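Local coordinates for acetyl xylan esterase (Paenibacillus sp. R4, PDB 6AGQ), which probably removes acetyl groups from xylan and related acetylated substrates, as a cold-active esterase of the alpha/beta-hydrolase clan, at residues 296-301 / 307-312; 89-94 / 102-107; 131-136 / 142-147. All blocks are in the same frame, centred on the assembly; numbering follows the deposited sequence.

Contact 1: residues 296-301 / 307-312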
loop_
_atom_site.group_PDB
_atom_site.type_symbol
_atom_site.label_atom_id
_atom_site.label_comp_id
_atom_site.label_asym_id
_atom_site.label_seq_id
_atom_site.Cartn_x
_atom_site.Cartn_y
_atom_site.Cartn_z
ATOM N N ARG A 296 -26.979 16.753 -6.164
ATOM C CA ARG A 296 -26.745 16.281 -4.789
ATOM C C ARG A 296 -25.208 16.168 -4.588
ATOM O O ARG A 296 -24.554 15.448 -5.311
ATOM C CB ARG A 296 -27.410 14.942 -4.543
ATOM C CG ARG A 296 -28.918 14.880 -4.721
ATOM C CD ARG A 296 -29.704 15.705 -3.703
ATOM N NE ARG A 296 -31.154 15.759 -3.962
ATOM C CZ ARG A 296 -31.795 16.677 -4.701
ATOM N NH1 ARG A 296 -31.134 17.693 -5.266
ATOM N NH2 ARG A 296 -33.130 16.600 -4.865
ATOM N N LEU A 297 -24.654 16.878 -3.602
ATOM C CA LEU A 297 -23.204 16.856 -3.250
ATOM C C LEU A 297 -22.994 15.993 -2.036
ATOM O O LEU A 297 -23.467 16.311 -0.948
ATOM C CB LEU A 297 -22.737 18.275 -2.931
ATOM C CG LEU A 297 -23.180 19.357 -3.924
ATOM C CD1 LEU A 297 -22.958 20.762 -3.368
ATOM C CD2 LEU A 297 -22.397 19.162 -5.200
ATOM N N TYR A 298 -22.373 14.845 -2.228
ATOM C CA TYR A 298 -21.974 13.944 -1.159
ATOM C C TYR A 298 -20.502 14.264 -0.810
ATOM O O TYR A 298 -19.549 13.808 -1.477
ATOM C CB TYR A 298 -22.242 12.495 -1.589
ATOM C CG TYR A 298 -23.702 12.305 -1.937
ATOM C CD1 TYR A 298 -24.698 12.630 -1.010
ATOM C CD2 TYR A 298 -24.111 11.804 -3.173
ATOM C CE1 TYR A 298 -26.063 12.481 -1.302
ATOM C CE2 TYR A 298 -25.485 11.641 -3.463
ATOM C CZ TYR A 298 -26.455 11.988 -2.525
ATOM O OH TYR A 298 -27.803 11.883 -2.793
ATOM N N HIS A 299 -20.324 15.064 0.243
ATOM C CA HIS A 299 -18.987 15.616 0.611
ATOM C C HIS A 299 -17.847 14.589 0.903
ATOM O O HIS A 299 -16.696 14.792 0.442
ATOM C CB HIS A 299 -19.108 16.632 1.776
ATOM C CG HIS A 299 -19.927 17.856 1.445
ATOM N ND1 HIS A 299 -21.301 17.815 1.243
ATOM C CD2 HIS A 299 -19.571 19.155 1.304
ATOM C CE1 HIS A 299 -21.748 19.035 0.974
ATOM N NE2 HIS A 299 -20.719 19.866 1.000
ATOM N N ASP A 300 -18.166 13.506 1.627
ATOM C CA ASP A 300 -17.166 12.512 2.109
ATOM C C ASP A 300 -17.153 11.150 1.385
ATOM O O ASP A 300 -16.677 10.132 1.924
ATOM C CB ASP A 300 -17.425 12.268 3.610
ATOM C CG ASP A 300 -17.652 13.566 4.351
ATOM O OD1 ASP A 300 -16.661 14.321 4.416
ATOM O OD2 ASP A 300 -18.825 13.859 4.762
ATOM N N TYR A 301 -17.685 11.134 0.177
ATOM C CA TYR A 301 -17.769 9.917 -0.621
ATOM C C TYR A 301 -16.880 10.067 -1.865
ATOM O O TYR A 301 -16.755 11.160 -2.459
ATOM C CB TYR A 301 -19.245 9.634 -1.027
ATOM C CG TYR A 301 -20.020 8.970 0.080
ATOM C CD1 TYR A 301 -20.634 9.735 1.090
ATOM C CD2 TYR A 301 -20.120 7.563 0.156
ATOM C CE1 TYR A 301 -21.331 9.121 2.131
ATOM C CE2 TYR A 301 -20.811 6.964 1.193
ATOM C CZ TYR A 301 -21.385 7.738 2.176
ATOM O OH TYR A 301 -22.075 7.157 3.186
ATOM N N PRO A 307 -25.927 4.368 -1.235
ATOM C CA PRO A 307 -27.236 3.789 -0.789
ATOM C C PRO A 307 -28.399 4.791 -0.649
ATOM O O PRO A 307 -29.491 4.521 -1.103
ATOM C CB PRO A 307 -26.904 3.117 0.573
ATOM C CG PRO A 307 -25.397 3.067 0.680
ATOM C CD PRO A 307 -24.781 3.735 -0.538
ATOM N N PHE A 308 -28.116 5.927 -0.022
ATOM C CA PHE A 308 -29.014 7.151 0.090
ATOM C C PHE A 308 -29.477 7.797 -1.210
ATOM O O PHE A 308 -30.491 8.515 -1.203
ATOM C CB PHE A 308 -28.317 8.278 0.888
ATOM C CG PHE A 308 -26.818 8.307 0.672
ATOM C CD1 PHE A 308 -26.258 9.009 -0.391
ATOM C CD2 PHE A 308 -25.978 7.537 1.476
ATOM C CE1 PHE A 308 -24.868 8.998 -0.609
ATOM C CE2 PHE A 308 -24.610 7.496 1.247
ATOM C CZ PHE A 308 -24.056 8.241 0.202
ATOM N N HIS A 309 -28.739 7.592 -2.310
ATOM C CA HIS A 309 -29.079 8.294 -3.550
ATOM C C HIS A 309 -30.335 7.734 -4.196
ATOM O O HIS A 309 -31.063 8.461 -4.867
ATOM C CB HIS A 309 -27.938 8.331 -4.577
ATOM C CG HIS A 309 -28.175 9.359 -5.639
ATOM N ND1 HIS A 309 -28.360 10.695 -5.340
ATOM C CD2 HIS A 309 -28.341 9.247 -6.982
ATOM C CE1 HIS A 309 -28.628 11.366 -6.457
ATOM N NE2 HIS A 309 -28.642 10.507 -7.464
ATOM N N GLU A 310 -30.603 6.459 -3.952
ATOM C CA GLU A 310 -31.695 5.764 -4.591
ATOM C C GLU A 310 -33.016 6.436 -4.272
ATOM O O GLU A 310 -33.802 6.740 -5.176
ATOM C CB GLU A 310 -31.692 4.286 -4.182
ATOM C CG GLU A 310 -32.170 3.372 -5.289
ATOM C CD GLU A 310 -31.122 3.118 -6.376
ATOM O OE1 GLU A 310 -30.169 3.915 -6.524
ATOM O OE2 GLU A 310 -31.249 2.099 -7.085
ATOM N N GLU A 311 -33.219 6.692 -2.985
ATOM C CA GLU A 311 -34.319 7.489 -2.512
ATOM C C GLU A 311 -34.396 8.888 -3.126
ATOM O O GLU A 311 -35.470 9.375 -3.389
ATOM C CB GLU A 311 -34.214 7.671 -0.992
ATOM C CG GLU A 311 -35.424 8.367 -0.353
ATOM C CD GLU A 311 -35.398 8.369 1.182
ATOM O OE1 GLU A 311 -35.803 9.424 1.760
ATOM O OE2 GLU A 311 -34.987 7.329 1.796
ATOM N N ALA A 312 -33.272 9.568 -3.249
ATOM C CA ALA A 312 -33.248 10.908 -3.819
ATOM C C ALA A 312 -33.792 10.879 -5.289
ATOM O O ALA A 312 -34.497 11.789 -5.713
ATOM C CB ALA A 312 -31.817 11.450 -3.779
HETATM O O HOH W 1 -34.769 14.389 -4.932
#
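An aromatic cluster of Y298, Y301, F308 and H309 fastens the end of strand 293-298 to the opening of the C-terminal helix. F308 is the wedge between the two tyrosines. Its CE1 lies 3.5 Å above the plane of the Y298 ring, over the centre, in an edge-to-face pair with the planes at 60°. The next atom of the same rim, F308 CZ, stands 3.3 Å above the plane of the Y301 ring, nearer that ring's border, and this second edge-to-face pair has its planes at 66°. Phenylalanine suits the place because its C-H rim can be offered to two pi faces at once. The Y301 hydroxyl passes F308 but bonds to the carbonyl of R234 of a second subunit. Y298 and Y301 begin and end a type I beta turn that follows directly on the strand. In alpha/beta hydrolases the loop following the last strand usually bears the catalytic histidine, and the five residues between these segments belong to that region. Y298 OH and H309 ND1, 2.9 Å apart, share a hydrogen bond whose proton may sit on either atom, and each partner lies at the edge of the other's ring. H309 reaches it with CG anti to the backbone N (chi1 -164°). A phenylalanine in place of Y298 would probably leave H309 ND1 without its hydroxyl mate, and the imidazole freer to turn. R296 contributes both its chain and its tip: CG packs against the rim of H309, 3.9 Å from CE1, while NH2 gives a hydrogen bond to a water at 2.8 Å. That water donates in turn to A312 O at 2.7 Å. The guanidinium is also salt-bridged to E294, so its charge has a partner within its own strand.

Contact 2: residues 89-94 / 102-107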
loop_
_atom_site.group_PDB
_atom_site.type_symbol
_atom_site.label_atom_id
_atom_site.label_comp_id
_atom_site.label_asym_id
_atom_site.label_seq_id
_atom_site.Cartn_x
_atom_site.Cartn_y
_atom_site.Cartn_z
ATOM N N LEU A 89 -37.866 4.050 -17.490
ATOM C CA LEU A 89 -36.519 4.378 -17.111
ATOM C C LEU A 89 -35.514 3.503 -17.892
ATOM O O LEU A 89 -35.615 2.252 -17.970
ATOM C CB LEU A 89 -36.387 4.203 -15.609
ATOM C CG LEU A 89 -35.122 4.788 -15.015
ATOM C CD1 LEU A 89 -35.433 5.373 -13.660
ATOM C CD2 LEU A 89 -33.997 3.750 -14.943
ATOM N N VAL A 90 -34.539 4.153 -18.486
ATOM C CA VAL A 90 -33.446 3.421 -19.171
ATOM C C VAL A 90 -32.191 3.601 -18.366
ATOM O O VAL A 90 -31.710 4.751 -18.112
ATOM C CB VAL A 90 -33.300 3.911 -20.649
ATOM C CG1 VAL A 90 -32.133 3.242 -21.332
ATOM C CG2 VAL A 90 -34.573 3.603 -21.445
ATOM N N LYS A 91 -31.662 2.469 -17.944
ATOM C CA LYS A 91 -30.442 2.408 -17.168
ATOM C C LYS A 91 -29.202 1.987 -18.032
ATOM O O LYS A 91 -29.229 0.988 -18.745
ATOM C CB LYS A 91 -30.626 1.398 -16.036
ATOM C CG LYS A 91 -29.408 1.139 -15.214
ATOM C CD LYS A 91 -29.705 0.390 -13.923
ATOM C CE LYS A 91 -28.417 0.208 -13.124
ATOM N NZ LYS A 91 -28.652 -0.745 -12.000
ATOM N N TYR A 92 -28.097 2.695 -17.875
ATOM C CA TYR A 92 -26.833 2.388 -18.578
ATOM C C TYR A 92 -25.789 2.105 -17.528
ATOM O O TYR A 92 -25.828 2.668 -16.438
ATOM C CB TYR A 92 -26.420 3.576 -19.394
ATOM C CG TYR A 92 -27.398 4.062 -20.458
ATOM C CD1 TYR A 92 -27.820 3.250 -21.451
ATOM C CD2 TYR A 92 -27.856 5.372 -20.469
ATOM C CE1 TYR A 92 -28.684 3.690 -22.433
ATOM C CE2 TYR A 92 -28.692 5.825 -21.455
ATOM C CZ TYR A 92 -29.117 4.961 -22.439
ATOM O OH TYR A 92 -29.990 5.396 -23.416
ATOM N N HIS A 93 -24.829 1.250 -17.803
ATOM C CA HIS A 93 -24.044 0.673 -16.739
ATOM C C HIS A 93 -22.616 1.203 -16.789
ATOM O O HIS A 93 -22.199 1.813 -17.751
ATOM C CB HIS A 93 -24.075 -0.857 -16.776
ATOM C CG HIS A 93 -23.358 -1.432 -17.954
ATOM N ND1 HIS A 93 -21.968 -1.424 -18.067
ATOM C CD2 HIS A 93 -23.832 -2.094 -19.036
ATOM C CE1 HIS A 93 -21.637 -2.031 -19.196
ATOM N NE2 HIS A 93 -22.748 -2.434 -19.806
ATOM N N GLY A 94 -21.912 0.941 -15.709
ATOM C CA GLY A 94 -20.531 1.369 -15.498
ATOM C C GLY A 94 -19.472 0.647 -16.284
ATOM O O GLY A 94 -19.706 -0.358 -16.938
ATOM N N PRO A 102 -32.232 -8.759 -13.114
ATOM C CA PRO A 102 -33.524 -8.069 -13.167
ATOM C C PRO A 102 -34.048 -7.521 -11.832
ATOM O O PRO A 102 -34.757 -6.507 -11.825
ATOM C CB PRO A 102 -34.483 -9.148 -13.707
ATOM C CG PRO A 102 -33.607 -10.215 -14.304
ATOM C CD PRO A 102 -32.301 -10.147 -13.614
ATOM N N ASN A 103 -33.700 -8.152 -10.700
ATOM C CA ASN A 103 -34.153 -7.636 -9.369
ATOM C C ASN A 103 -33.704 -6.181 -9.076
ATOM O O ASN A 103 -34.343 -5.490 -8.300
ATOM C CB ASN A 103 -33.672 -8.541 -8.210
ATOM C CG ASN A 103 -32.154 -8.588 -8.111
ATOM O OD1 ASN A 103 -31.516 -9.205 -8.922
ATOM N ND2 ASN A 103 -31.592 -7.863 -7.174
ATOM N N GLU A 104 -32.630 -5.726 -9.714
ATOM C CA GLU A 104 -32.186 -4.344 -9.608
ATOM C C GLU A 104 -33.060 -3.335 -10.319
ATOM O O GLU A 104 -32.844 -2.138 -10.178
ATOM C CB GLU A 104 -30.789 -4.198 -10.228
ATOM C CG GLU A 104 -29.681 -5.054 -9.620
ATOM C CD GLU A 104 -28.383 -4.858 -10.395
ATOM O OE1 GLU A 104 -28.201 -3.735 -10.943
ATOM O OE2 GLU A 104 -27.563 -5.812 -10.488
ATOM N N LEU A 105 -34.006 -3.776 -11.131
ATOM C CA LEU A 105 -34.975 -2.887 -11.743
ATOM C C LEU A 105 -36.344 -2.912 -11.022
ATOM O O LEU A 105 -37.237 -2.150 -11.370
ATOM C CB LEU A 105 -35.146 -3.281 -13.200
ATOM C CG LEU A 105 -33.856 -3.332 -14.029
ATOM C CD1 LEU A 105 -34.106 -3.798 -15.466
ATOM C CD2 LEU A 105 -33.202 -1.953 -14.028
ATOM N N LEU A 106 -36.496 -3.771 -10.022
ATOM C CA LEU A 106 -37.744 -3.858 -9.226
ATOM C C LEU A 106 -38.315 -2.543 -8.643
ATOM O O LEU A 106 -39.506 -2.299 -8.676
ATOM C CB LEU A 106 -37.544 -4.872 -8.075
ATOM C CG LEU A 106 -38.600 -4.858 -6.972
ATOM C CD1 LEU A 106 -40.009 -5.204 -7.504
ATOM C CD2 LEU A 106 -38.139 -5.830 -5.888
ATOM N N GLN A 107 -37.482 -1.817 -7.964
ATOM C CA GLN A 107 -37.788 -0.500 -7.447
ATOM C C GLN A 107 -38.581 0.343 -8.427
ATOM O O GLN A 107 -39.600 0.917 -8.061
ATOM C CB GLN A 107 -36.538 0.282 -7.094
ATOM C CG GLN A 107 -35.204 -0.447 -7.257
ATOM C CD GLN A 107 -34.037 0.489 -7.106
ATOM O OE1 GLN A 107 -34.163 1.558 -6.501
ATOM N NE2 GLN A 107 -32.896 0.109 -7.666
HETATM O O HOH W 2 -28.816 -3.003 -13.508
HETATM O O HOH W 3 -31.200 0.422 -10.782
#
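K91 reaches from its strand to both E104 and L105, with an aliphatic shaft and a charged end that serve different partners. Its CB points toward residues 102-107, and the nearest atom there, L105 CD2, is 4.7 Å away. CG is anti to the backbone N (chi1 175°), and the chain stays extended beyond it, which carries the amine well clear of the sheet. CD makes the apolar contact of the shaft, 4.2 Å from L105 CD2. Leucine suits that spot because one of its methyls can meet a lysine methylene while the residue itself stays buried against A117 of strand 114-118. CE then brings K91 NZ to E104 OE1 at 3.2 Å, a salt bridge whose hydrogen bond is weak. The two side chains cross at about a right angle, and E104 is likewise extended beyond CG.

Two waters reinforce the link. K91 NZ donates to the first at 2.7 Å, and this water lies 2.7 Å from E104 OE1, placed to donate to it. The second accepts from K91 NZ at 3.1 Å and donates to the backbone E104 O, also at 3.1 Å. The ammonium thus addresses both the carboxylate and the main chain of one residue, a task for which a long, flexible cation is well suited. Its charge is likely to steady that of E104. Q107 NE2 adds a weak bond to the same E104 carbonyl.

Together these residues span the start of a beta-alpha-beta unit: strand 86-92, helix 106-110, strand 114-118. The K91 side chain approaches the GxSxG residues, probably the nucleophile elbow, without contact. Its strand runs parallel between 114-118 and 179-184, bonded through L116 on one flank and through A180 and Y182 on the other, while Q107 rests on M314 of helix 309-320.

Contact 3: residues 131-136 / 142-147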
loop_
_atom_site.group_PDB
_atom_site.type_symbol
_atom_site.label_atom_id
_atom_site.label_comp_id
_atom_site.label_asym_id
_atom_site.label_seq_id
_atom_site.Cartn_x
_atom_site.Cartn_y
_atom_site.Cartn_z
ATOM N N ALA A 131 -17.501 -3.811 -34.236
ATOM C CA ALA A 131 -16.901 -2.713 -34.992
ATOM C C ALA A 131 -15.425 -3.041 -35.145
ATOM O O ALA A 131 -14.899 -3.811 -34.359
ATOM C CB ALA A 131 -17.091 -1.388 -34.318
ATOM N N GLU A 132 -14.801 -2.487 -36.185
ATOM C CA GLU A 132 -13.400 -2.736 -36.540
ATOM C C GLU A 132 -12.672 -1.455 -36.307
ATOM O O GLU A 132 -13.239 -0.387 -36.609
ATOM C CB GLU A 132 -13.272 -3.153 -38.026
ATOM C CG GLU A 132 -13.883 -4.543 -38.315
ATOM C CD GLU A 132 -13.244 -5.686 -37.481
ATOM O OE1 GLU A 132 -13.807 -6.801 -37.396
ATOM O OE2 GLU A 132 -12.161 -5.490 -36.896
ATOM N N TYR A 133 -11.435 -1.571 -35.775
ATOM C CA TYR A 133 -10.617 -0.434 -35.464
ATOM C C TYR A 133 -9.291 -0.491 -36.303
ATOM O O TYR A 133 -8.787 -1.573 -36.628
ATOM C CB TYR A 133 -10.393 -0.328 -33.950
ATOM C CG TYR A 133 -11.672 -0.405 -33.149
ATOM C CD1 TYR A 133 -12.512 0.680 -33.069
ATOM C CD2 TYR A 133 -12.069 -1.591 -32.508
ATOM C CE1 TYR A 133 -13.688 0.604 -32.417
ATOM C CE2 TYR A 133 -13.268 -1.663 -31.811
ATOM C CZ TYR A 133 -14.091 -0.564 -31.782
ATOM O OH TYR A 133 -15.317 -0.559 -31.099
ATOM N N PRO A 134 -8.772 0.683 -36.742
ATOM C CA PRO A 134 -7.529 0.651 -37.541
ATOM C C PRO A 134 -6.280 0.180 -36.827
ATOM O O PRO A 134 -5.306 -0.152 -37.506
ATOM C CB PRO A 134 -7.343 2.111 -38.027
ATOM C CG PRO A 134 -8.335 2.946 -37.287
ATOM C CD PRO A 134 -9.323 2.043 -36.598
ATOM N N GLN A 135 -6.250 0.197 -35.502
ATOM C CA GLN A 135 -5.028 -0.157 -34.794
ATOM C C GLN A 135 -5.426 -0.932 -33.583
ATOM O O GLN A 135 -6.617 -1.098 -33.301
ATOM C CB GLN A 135 -4.244 1.108 -34.360
ATOM C CG GLN A 135 -3.890 2.100 -35.495
ATOM C CD GLN A 135 -2.845 3.198 -35.137
ATOM O OE1 GLN A 135 -2.459 3.414 -33.978
ATOM N NE2 GLN A 135 -2.384 3.902 -36.172
ATOM N N GLY A 136 -4.432 -1.368 -32.815
ATOM C CA GLY A 136 -4.724 -1.906 -31.502
ATOM C C GLY A 136 -5.058 -0.880 -30.421
ATOM O O GLY A 136 -5.470 0.283 -30.682
ATOM N N MET A 142 -11.362 2.490 -24.119
ATOM C CA MET A 142 -11.237 3.980 -24.280
ATOM C C MET A 142 -10.347 4.438 -25.448
ATOM O O MET A 142 -10.452 5.612 -25.878
ATOM C CB MET A 142 -10.546 4.618 -23.053
ATOM C CG MET A 142 -11.217 4.499 -21.707
ATOM S SD MET A 142 -12.884 5.165 -21.734
ATOM C CE MET A 142 -12.432 6.906 -21.808
ATOM N N THR A 143 -9.417 3.592 -25.890
ATOM C CA THR A 143 -8.418 3.992 -26.931
ATOM C C THR A 143 -8.667 3.365 -28.319
ATOM O O THR A 143 -7.950 3.617 -29.267
ATOM C CB THR A 143 -7.004 3.678 -26.457
ATOM O OG1 THR A 143 -6.858 2.263 -26.372
ATOM C CG2 THR A 143 -6.765 4.236 -25.089
ATOM N N LEU A 144 -9.719 2.565 -28.437
ATOM C CA LEU A 144 -10.038 1.934 -29.731
ATOM C C LEU A 144 -10.568 2.973 -30.700
ATOM O O LEU A 144 -11.564 3.641 -30.405
ATOM C CB LEU A 144 -11.008 0.821 -29.569
ATOM C CG LEU A 144 -10.482 -0.318 -28.721
ATOM C CD1 LEU A 144 -11.648 -1.219 -28.434
ATOM C CD2 LEU A 144 -9.374 -1.071 -29.460
ATOM N N GLY A 145 -9.825 3.152 -31.800
ATOM C CA GLY A 145 -10.188 4.129 -32.844
ATOM C C GLY A 145 -10.020 5.577 -32.422
ATOM O O GLY A 145 -10.675 6.472 -32.975
ATOM N N ILE A 146 -9.125 5.823 -31.477
ATOM C CA ILE A 146 -8.979 7.153 -30.867
ATOM C C ILE A 146 -8.482 8.259 -31.783
ATOM O O ILE A 146 -8.745 9.450 -31.515
ATOM C CB ILE A 146 -8.171 7.129 -29.578
ATOM C CG1 ILE A 146 -8.513 8.374 -28.720
ATOM C CG2 ILE A 146 -6.681 6.966 -29.842
ATOM C CD1 ILE A 146 -8.094 8.193 -27.283
ATOM N N LEU A 147 -7.818 7.890 -32.884
ATOM C CA LEU A 147 -7.381 8.878 -33.878
ATOM C C LEU A 147 -8.389 9.424 -34.888
ATOM O O LEU A 147 -8.074 10.393 -35.579
ATOM C CB LEU A 147 -6.129 8.378 -34.581
ATOM C CG LEU A 147 -4.971 8.201 -33.578
ATOM C CD1 LEU A 147 -3.752 7.630 -34.320
ATOM C CD2 LEU A 147 -4.609 9.499 -32.837
HETATM O O HOH W 4 -7.475 1.731 -32.946
HETATM O O HOH W 5 -5.579 2.943 -29.918
#
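Y133 is the first residue of 131-136 to meet the facing segment, laying its ring against L144. The CB of L144 sits 3.7 Å from the ring centroid and only 5° off the normal, a CH-pi contact over the face. L144 CD1 adds an apolar contact at 3.8 Å to Y133 CE2, and the two side chains cross at about a right angle. On the opposite face the ring has the carbonyl carbon of A131. With CG anti to its own carbonyl carbon (chi1 -50°), Y133 swings the ring out over L144, and its hydroxyl is held by D129. Tyrosine thus offers a broad apolar face to a leucine and keeps a polar end for an anchor.

Next along the chain, P134 touches the main chain of G145, its CD 4.4 Å from G145 CA. The partner segment is here folded into a type II beta turn from T143 to I146. G145 occupies the third position with a phi of 71°, a conformation natural to glycine, and a side chain on it would crowd the Y133 ring. G145 N approaches Y133 CD1 obliquely at 3.9 Å. Both segments belong to the long loop between strand 114-118 and helix 153-170, and W232 of helix 226-236 covers T143, I146 and L147.

Q135 joins through its backbone: its O accepts from a water at 3.0 Å, and that water accepts from G145 N at the same distance of 3.0 Å. The amide end of Q135 passes the L147 side chain and also packs on Y236. G136, compact and buried, brings its O to within 4.3 Å of L144 CD2. A second water donates to G136 O at 2.8 Å but lies unusually close to T143 O, so that leg is doubtful.

In the fold
From the N terminus, contact 2 comes first: it closes the loop between strand 86-92 and helix 106-110, within a beta-alpha-beta unit of the central sheet. Contact 3 follows, folding back on itself the long excursion between strand 114-118 and helix 153-170. Contact 1 closes last, joining the outer strand 293-298 to helix 309-320. The three lie in series, neither nested nor crossing. Contacts 1 and 2 reach the same sheet and touch through a probable hydrogen bond, E310 OE2 to Q107 NE2 at 2.6 Å; both also meet the third subunit. Contact 3 lies across the chain's centre from both, its centre about 36 Å from that of contact 1, and borders a fourth subunit.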